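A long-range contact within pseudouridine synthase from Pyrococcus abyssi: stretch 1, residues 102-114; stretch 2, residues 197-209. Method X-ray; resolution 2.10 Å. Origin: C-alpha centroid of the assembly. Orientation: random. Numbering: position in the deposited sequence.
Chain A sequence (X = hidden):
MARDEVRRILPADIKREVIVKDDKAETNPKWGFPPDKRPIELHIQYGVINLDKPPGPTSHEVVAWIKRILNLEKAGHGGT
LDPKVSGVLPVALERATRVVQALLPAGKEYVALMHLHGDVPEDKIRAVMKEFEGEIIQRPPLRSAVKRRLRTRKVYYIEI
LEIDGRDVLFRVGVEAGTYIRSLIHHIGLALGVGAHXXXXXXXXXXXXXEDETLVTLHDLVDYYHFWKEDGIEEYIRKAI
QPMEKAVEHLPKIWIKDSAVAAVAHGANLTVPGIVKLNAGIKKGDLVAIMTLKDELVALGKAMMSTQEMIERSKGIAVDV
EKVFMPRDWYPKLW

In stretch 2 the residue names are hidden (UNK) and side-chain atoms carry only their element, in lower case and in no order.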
ATOM      1  N   ALA A 102       2.288   1.143  31.121  1.00 46.22           N
ATOM      2  CA  ALA A 102       1.982   2.345  31.889  1.00 47.58           C
ATOM      3  C   ALA A 102       0.961   3.211  31.163  1.00 46.76           C
ATOM      4  O   ALA A 102       0.419   4.153  31.736  1.00 47.16           O
ATOM      5  CB  ALA A 102       3.258   3.148  32.142  1.00 45.99           C
ATOM      6  N   LEU A 103       0.694   2.876  29.906  1.00 46.51           N
ATOM      7  CA  LEU A 103      -0.248   3.632  29.089  1.00 48.08           C
ATOM      8  C   LEU A 103      -1.652   3.055  29.032  1.00 49.01           C
ATOM      9  O   LEU A 103      -2.556   3.694  28.504  1.00 48.80           O
ATOM     10  CB  LEU A 103       0.293   3.762  27.663  1.00 48.39           C
ATOM     11  CG  LEU A 103       1.131   4.985  27.284  1.00 48.84           C
ATOM     12  CD1 LEU A 103       1.854   5.556  28.478  1.00 48.30           C
ATOM     13  CD2 LEU A 103       2.102   4.576  26.197  1.00 48.94           C
ATOM     14  N   LEU A 104      -1.836   1.849  29.560  1.00 49.91           N
ATOM     15  CA  LEU A 104      -3.150   1.214  29.541  1.00 51.61           C
ATOM     16  C   LEU A 104      -4.253   2.070  30.152  1.00 50.75           C
ATOM     17  O   LEU A 104      -5.361   2.122  29.629  1.00 51.05           O
ATOM     18  CB  LEU A 104      -3.100  -0.144  30.251  1.00 52.57           C
ATOM     19  CG  LEU A 104      -2.489  -1.277  29.428  1.00 54.98           C
ATOM     20  CD1 LEU A 104      -2.449  -2.564  30.247  1.00 56.95           C
ATOM     21  CD2 LEU A 104      -3.316  -1.479  28.168  1.00 54.04           C
ATOM     22  N   PRO A 105      -3.969   2.747  31.272  1.00 50.15           N
ATOM     23  CA  PRO A 105      -4.979   3.592  31.913  1.00 50.26           C
ATOM     24  C   PRO A 105      -4.925   5.046  31.449  1.00 50.25           C
ATOM     25  O   PRO A 105      -5.715   5.875  31.902  1.00 51.20           O
ATOM     26  CB  PRO A 105      -4.626   3.468  33.383  1.00 51.34           C
ATOM     27  CG  PRO A 105      -3.125   3.503  33.319  1.00 51.42           C
ATOM     28  CD  PRO A 105      -2.816   2.550  32.171  1.00 49.61           C
ATOM     29  N   ALA A 106      -3.990   5.361  30.559  1.00 49.08           N
ATOM     30  CA  ALA A 106      -3.845   6.728  30.070  1.00 47.30           C
ATOM     31  C   ALA A 106      -5.069   7.190  29.286  1.00 46.62           C
ATOM     32  O   ALA A 106      -5.714   6.400  28.591  1.00 45.11           O
ATOM     33  CB  ALA A 106      -2.598   6.841  29.204  1.00 47.54           C
ATOM     34  N   GLY A 107      -5.392   8.472  29.422  1.00 44.72           N
ATOM     35  CA  GLY A 107      -6.519   9.030  28.700  1.00 44.42           C
ATOM     36  C   GLY A 107      -6.123   9.264  27.254  1.00 44.31           C
ATOM     37  O   GLY A 107      -4.935   9.306  26.938  1.00 44.87           O
ATOM     38  N   LYS A 108      -7.099   9.411  26.365  1.00 43.37           N
ATOM     39  CA  LYS A 108      -6.780   9.637  24.964  1.00 43.28           C
ATOM     40  C   LYS A 108      -7.612  10.718  24.308  1.00 43.83           C
ATOM     41  O   LYS A 108      -8.749  10.979  24.701  1.00 44.06           O
ATOM     42  CB  LYS A 108      -6.912   8.327  24.190  1.00 43.85           C
ATOM     43  CG  LYS A 108      -5.840   7.337  24.596  1.00 47.98           C
ATOM     44  CD  LYS A 108      -6.168   5.933  24.201  1.00 50.98           C
ATOM     45  CE  LYS A 108      -5.099   4.989  24.725  1.00 50.98           C
ATOM     46  NZ  LYS A 108      -4.942   5.127  26.190  1.00 51.54           N
ATOM     47  N   GLU A 109      -7.022  11.360  23.312  1.00 42.33           N
ATOM     48  CA  GLU A 109      -7.709  12.397  22.574  1.00 42.66           C
ATOM     49  C   GLU A 109      -7.681  12.019  21.107  1.00 42.16           C
ATOM     50  O   GLU A 109      -6.681  11.502  20.595  1.00 42.00           O
ATOM     51  CB  GLU A 109      -7.026  13.754  22.762  1.00 44.12           C
ATOM     52  CG  GLU A 109      -7.800  14.909  22.131  1.00 48.35           C
ATOM     53  CD  GLU A 109      -7.023  16.214  22.137  1.00 52.66           C
ATOM     54  OE1 GLU A 109      -5.974  16.288  21.456  1.00 54.78           O
ATOM     55  OE2 GLU A 109      -7.457  17.158  22.833  1.00 55.49           O
ATOM     56  N   TYR A 110      -8.788  12.275  20.428  1.00 42.13           N
ATOM     57  CA  TYR A 110      -8.894  11.956  19.016  1.00 41.17           C
ATOM     58  C   TYR A 110      -9.531  13.115  18.277  1.00 41.39           C
ATOM     59  O   TYR A 110     -10.155  13.993  18.874  1.00 42.96           O
ATOM     60  CB  TYR A 110      -9.798  10.742  18.815  1.00 39.66           C
ATOM     61  CG  TYR A 110      -9.313   9.446  19.412  1.00 41.38           C
ATOM     62  CD1 TYR A 110      -8.589   8.537  18.648  1.00 39.51           C
ATOM     63  CD2 TYR A 110      -9.618   9.106  20.730  1.00 40.16           C
ATOM     64  CE1 TYR A 110      -8.186   7.315  19.173  1.00 43.33           C
ATOM     65  CE2 TYR A 110      -9.216   7.885  21.267  1.00 42.45           C
ATOM     66  CZ  TYR A 110      -8.501   6.993  20.483  1.00 42.77           C
ATOM     67  OH  TYR A 110      -8.096   5.779  20.997  1.00 45.53           O
ATOM     68  N   VAL A 111      -9.353  13.113  16.965  1.00 42.23           N
ATOM     69  CA  VAL A 111      -9.996  14.088  16.110  1.00 41.63           C
ATOM     70  C   VAL A 111     -10.745  13.156  15.178  1.00 39.96           C
ATOM     71  O   VAL A 111     -10.156  12.246  14.595  1.00 39.26           O
ATOM     72  CB  VAL A 111      -8.996  14.954  15.338  1.00 43.06           C
ATOM     73  CG1 VAL A 111      -9.728  15.741  14.249  1.00 44.83           C
ATOM     74  CG2 VAL A 111      -8.340  15.930  16.295  1.00 44.32           C
ATOM     75  N   ALA A 112     -12.048  13.361  15.052  1.00 40.52           N
ATOM     76  CA  ALA A 112     -12.843  12.476  14.226  1.00 40.50           C
ATOM     77  C   ALA A 112     -13.806  13.178  13.304  1.00 40.02           C
ATOM     78  O   ALA A 112     -14.329  14.248  13.610  1.00 40.71           O
ATOM     79  CB  ALA A 112     -13.609  11.499  15.112  1.00 38.44           C
ATOM     80  N   LEU A 113     -14.035  12.543  12.166  1.00 40.71           N
ATOM     81  CA  LEU A 113     -14.957  13.054  11.176  1.00 42.02           C
ATOM     82  C   LEU A 113     -16.193  12.152  11.199  1.00 41.05           C
ATOM     83  O   LEU A 113     -16.127  10.977  10.851  1.00 39.36           O
ATOM     84  CB  LEU A 113     -14.316  13.029   9.791  1.00 40.51           C
ATOM     85  CG  LEU A 113     -15.263  13.415   8.652  1.00 43.24           C
ATOM     86  CD1 LEU A 113     -15.882  14.773   8.940  1.00 43.22           C
ATOM     87  CD2 LEU A 113     -14.494  13.442   7.333  1.00 43.45           C
ATOM     88  N   MET A 114     -17.316  12.717  11.613  1.00 40.93           N
ATOM     89  CA  MET A 114     -18.558  11.965  11.687  1.00 41.45           C
ATOM     90  C   MET A 114     -19.462  12.343  10.521  1.00 41.30           C
ATOM     91  O   MET A 114     -19.645  13.522  10.220  1.00 40.66           O
ATOM     92  CB  MET A 114     -19.268  12.266  13.011  1.00 41.36           C
ATOM     93  CG  MET A 114     -20.726  11.805  13.069  1.00 44.41           C
ATOM     94  SD  MET A 114     -21.461  12.076  14.693  1.00 45.84           S
ATOM     95  CE  MET A 114     -21.792  13.855  14.647  1.00 46.22           C
ATOM     96  N   UNK A 197     -18.568   6.853  11.374  1.00 44.04           N
ATOM     97  CA  UNK A 197     -17.255   7.450  11.606  1.00 42.78           C
ATOM     98  C   UNK A 197     -16.442   7.324  10.305  1.00 41.52           C
ATOM     99  O   UNK A 197     -15.933   6.249   9.985  1.00 40.09           O
ATOM    100  s   UNK A 197     -14.451   6.566  14.561  1.00 42.76           S
ATOM    101  c   UNK A 197     -16.532   6.730  12.748  1.00 41.08           C
ATOM    102  c   UNK A 197     -15.201   7.356  13.118  1.00 39.12           C
ATOM    103  c   UNK A 197     -13.812   5.052  13.794  1.00 38.58           C
ATOM    104  N   UNK A 198     -16.334   8.424   9.562  1.00 39.67           N
ATOM    105  CA  UNK A 198     -15.619   8.428   8.286  1.00 40.49           C
ATOM    106  C   UNK A 198     -14.106   8.412   8.413  1.00 41.36           C
ATOM    107  O   UNK A 198     -13.410   7.872   7.557  1.00 42.18           O
ATOM    108  c   UNK A 198     -16.042   9.628   7.453  1.00 38.59           C
ATOM    109  N   UNK A 199     -13.587   9.012   9.475  1.00 43.38           N
ATOM    110  CA  UNK A 199     -12.145   9.057   9.658  1.00 43.18           C
ATOM    111  C   UNK A 199     -11.823   9.308  11.117  1.00 40.51           C
ATOM    112  O   UNK A 199     -12.559  10.007  11.812  1.00 39.40           O
ATOM    113  c   UNK A 199     -11.554  10.171   8.789  1.00 45.14           C
ATOM    114  o   UNK A 199     -10.170  11.590   6.737  1.00 60.07           O
ATOM    115  c   UNK A 199     -10.068  10.028   8.530  1.00 53.10           C
ATOM    116  o   UNK A 199      -8.410  11.667   8.056  1.00 62.29           O
ATOM    117  c   UNK A 199      -9.511  11.178   7.718  1.00 58.56           C
ATOM    118  N   UNK A 200     -10.706   8.752  11.569  1.00 40.91           N
ATOM    119  CA  UNK A 200     -10.293   8.894  12.956  1.00 40.56           C
ATOM    120  C   UNK A 200      -8.781   9.077  13.059  1.00 39.46           C
ATOM    121  O   UNK A 200      -8.024   8.387  12.388  1.00 40.16           O
ATOM    122  c   UNK A 200     -11.009   7.737  15.232  1.00 42.30           C
ATOM    123  c   UNK A 200     -10.507   9.047  15.818  1.00 43.80           C
ATOM    124  c   UNK A 200     -10.694   7.640  13.736  1.00 39.27           C
ATOM    125  c   UNK A 200     -10.388   6.550  15.934  1.00 40.53           C
ATOM    126  N   UNK A 201      -8.352  10.002  13.909  1.00 39.59           N
ATOM    127  CA  UNK A 201      -6.932  10.255  14.118  1.00 40.01           C
ATOM    128  C   UNK A 201      -6.691  10.484  15.607  1.00 39.72           C
ATOM    129  O   UNK A 201      -7.331  11.338  16.220  1.00 38.80           O
ATOM    130  c   UNK A 201      -4.614  13.098  12.759  1.00 40.66           C
ATOM    131  n   UNK A 201      -2.160  11.832  12.179  1.00 37.23           N
ATOM    132  c   UNK A 201      -5.014  11.866  13.561  1.00 39.76           C
ATOM    133  c   UNK A 201      -6.482  11.493  13.336  1.00 40.28           C
ATOM    134  c   UNK A 201      -2.145  12.975  12.846  1.00 40.82           C
ATOM    135  n   UNK A 201      -0.982  13.496  13.236  1.00 38.07           N
ATOM    136  n   UNK A 201      -3.289  13.594  13.132  1.00 39.35           N
ATOM    137  N   UNK A 202      -5.785   9.711  16.194  1.00 39.77           N
ATOM    138  CA  UNK A 202      -5.481   9.882  17.604  1.00 39.86           C
ATOM    139  C   UNK A 202      -4.482  11.029  17.719  1.00 39.18           C
ATOM    140  O   UNK A 202      -3.441  11.032  17.063  1.00 39.65           O
ATOM    141  c   UNK A 202      -4.545   8.736  19.676  1.00 43.60           C
ATOM    142  n   UNK A 202      -2.489   5.058  20.558  1.00 42.65           N
ATOM    143  n   UNK A 202      -4.581   4.206  20.964  1.00 48.99           N
ATOM    144  n   UNK A 202      -4.351   6.413  20.449  1.00 46.80           N
ATOM    145  c   UNK A 202      -3.617   7.623  20.129  1.00 45.65           C
ATOM    146  c   UNK A 202      -3.801   5.226  20.650  1.00 43.52           C
ATOM    147  c   UNK A 202      -4.878   8.609  18.192  1.00 38.83           C
ATOM    148  N   UNK A 203      -4.810  12.007  18.551  1.00 39.40           N
ATOM    149  CA  UNK A 203      -3.954  13.165  18.726  1.00 40.73           C
ATOM    150  C   UNK A 203      -3.261  13.156  20.069  1.00 41.26           C
ATOM    151  O   UNK A 203      -2.429  14.014  20.339  1.00 42.86           O
ATOM    152  c   UNK A 203      -5.353  14.589  17.205  1.00 41.39           C
ATOM    153  o   UNK A 203      -5.806  14.479  19.582  1.00 39.73           O
ATOM    154  c   UNK A 203      -4.758  14.468  18.603  1.00 40.72           C
ATOM    155  N   UNK A 204      -3.600  12.184  20.908  1.00 42.11           N
ATOM    156  CA  UNK A 204      -2.992  12.105  22.222  1.00 42.63           C
ATOM    157  C   UNK A 204      -3.234  10.783  22.930  1.00 42.29           C
ATOM    158  O   UNK A 204      -4.323  10.217  22.876  1.00 39.84           O
ATOM    159  c   UNK A 204      -1.503  14.623  26.834  1.00 67.41           C
ATOM    160  c   UNK A 204      -3.274  14.671  25.113  1.00 58.36           C
ATOM    161  c   UNK A 204      -2.961  13.317  24.494  1.00 53.38           C
ATOM    162  n   UNK A 204      -1.147  14.751  28.106  1.00 67.73           N
ATOM    163  c   UNK A 204      -3.516  13.255  23.087  1.00 46.68           C
ATOM    164  n   UNK A 204      -0.584  14.334  25.919  1.00 68.29           N
ATOM    165  n   UNK A 204      -2.776  14.786  26.480  1.00 64.06           N
ATOM    166  N   UNK A 205      -2.191  10.283  23.580  1.00 42.36           N
ATOM    167  CA  UNK A 205      -2.280   9.055  24.355  1.00 43.34           C
ATOM    168  C   UNK A 205      -1.403   9.258  25.572  1.00 41.92           C
ATOM    169  O   UNK A 205      -0.171   9.197  25.483  1.00 42.60           O
ATOM    170  c   UNK A 205      -1.784   7.849  23.570  1.00 43.77           C
ATOM    171  o   UNK A 205      -1.826   6.708  24.411  1.00 48.24           O
ATOM    172  N   UNK A 206      -2.040   9.515  26.707  1.00 42.68           N
ATOM    173  CA  UNK A 206      -1.289   9.747  27.924  1.00 42.45           C
ATOM    174  C   UNK A 206      -0.367  10.929  27.701  1.00 43.04           C
ATOM    175  O   UNK A 206      -0.812  11.990  27.261  1.00 43.08           O
ATOM    176  N   UNK A 207       0.934  10.775  27.967  1.00 42.25           N
ATOM    177  CA  UNK A 207       1.861  11.893  27.770  1.00 41.85           C
ATOM    178  C   UNK A 207       2.311  12.128  26.324  1.00 42.03           C
ATOM    179  O   UNK A 207       3.041  13.085  26.042  1.00 42.23           O
ATOM    180  c   UNK A 207       3.053  10.031  28.605  1.00 43.48           C
ATOM    181  c   UNK A 207       3.019  11.537  28.695  1.00 41.90           C
ATOM    182  c   UNK A 207       1.591   9.642  28.645  1.00 41.38           C
ATOM    183  N   UNK A 208       1.886  11.264  25.405  1.00 39.89           N
ATOM    184  CA  UNK A 208       2.273  11.431  24.007  1.00 39.72           C
ATOM    185  C   UNK A 208       1.254  12.239  23.219  1.00 40.38           C
ATOM    186  O   UNK A 208       0.073  11.904  23.169  1.00 41.29           O
ATOM    187  c   UNK A 208       2.495  10.066  23.349  1.00 36.84           C
ATOM    188  c   UNK A 208       4.882   9.342  23.601  1.00 36.49           C
ATOM    189  c   UNK A 208       4.252   7.733  25.773  1.00 39.18           C
ATOM    190  c   UNK A 208       5.890   8.641  24.255  1.00 39.84           C
ATOM    191  c   UNK A 208       3.251   8.441  25.109  1.00 35.82           C
ATOM    192  c   UNK A 208       3.558   9.252  24.020  1.00 37.73           C
ATOM    193  c   UNK A 208       5.577   7.832  25.347  1.00 38.62           C
ATOM    194  N   UNK A 209       1.725  13.313  22.599  1.00 41.47           N
ATOM    195  CA  UNK A 209       0.853  14.177  21.827  1.00 43.19           C
ATOM    196  C   UNK A 209       1.563  14.719  20.594  1.00 43.68           C
ATOM    197  O   UNK A 209       2.763  14.488  20.397  1.00 42.71           O
ATOM    198  n   UNK A 209      -0.099  18.189  26.107  1.00 60.44           N
ATOM    199  c   UNK A 209       1.497  16.224  23.195  1.00 48.47           C
ATOM    200  c   UNK A 209       0.375  15.338  22.697  1.00 44.45           C
ATOM    201  c   UNK A 209       0.289  17.011  25.267  1.00 55.04           C
ATOM    202  c   UNK A 209       0.973  17.427  23.974  1.00 52.91           C
TER

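Position 197 carries an unbranched side chain of two carbons, a sulfur and a last carbon. Its end leads away from stretch 1. A thioether of this kind is methionine, Met197. It pairs with Met114.

Position 198 has one side-chain carbon, CB, 4.0 Å from Leu113 CG. This is Ala198. Its N donates to Leu113 O at 2.9 Å.

Position 199 has three carbons, the third carrying two oxygens. CB lies 4.1 Å from Leu113 CB. A carboxylate at that distance from the backbone is glutamate, Glu199. Its O accepts from Leu113 N at 3.0 Å.

Position 200 has four carbons, forked at the second. One branch carbon lies 3.5 Å from Tyr110 CD1 and 4.0 Å from Ala112 CB. This is leucine, Leu200.

Position 201 has three carbons, a nitrogen, then a carbon with two more nitrogens. The end of its side chain leads away. This guanidinium makes it Arg201. Its backbone pairs with Val111: Val111 N to Arg201 O is 2.8 Å, and Arg201 N to Val111 O is 3.0 Å.

Position 202 repeats that pattern. Lys108 CE lies over one face of the guanidinium, and Tyr110 OH sits at the edge. It is Arg202.

Position 203 has one carbon bearing an oxygen and a carbon. The oxygen lies 2.6 Å from Glu109 OE1 and the end carbon 3.4 Å from Val111 CG2. A beta-branched side chain with one oxygen and one carbon on CB is threonine, Thr203. Its OG1 donates to Glu109 OE1.

Position 204 again ends in a guanidinium after three carbons. CB is 3.6 Å from Glu109 CB, but the end leads away. It is Arg204. Arg204 O accepts from Glu109 N at 3.0 Å.

Position 205 has one carbon then one oxygen, the oxygen 3.7 Å from Lys108 CE: Ser205.

Position 206 has no side chain. Phi is 59°, and an ideal CB would lie 2.8 Å from Ala106 CB. Both fit glycine, Gly206. Its N donates to Gly107 O at 2.9 Å.

Position 207 has three carbons closing onto the backbone N. The carbon bonded to that N is 4.1 Å from Leu103 CD1: Pro207.

Position 208 has one carbon and a six-carbon ring without oxygen. A ring carbon is 3.8 Å from Leu103 CD2: Phe208.

Position 209 has four carbons in a row ending in nitrogen, and no atom reaches stretch 1: Lys209.

The strands run antiparallel, joined mainly by backbone hydrogen bonds. Bulges shift the register between Glu109 and Tyr110 and between Leu113 and Met114. Tyr110 and Ala112 meet Leu200 on one face; Glu109 and Val111 meet Thr203. A type II' turn from Ser205 to Phe208 brings Pro207 and Phe208 against Leu103.

Stretch 2 197-209: MAELRRTRSGPFK
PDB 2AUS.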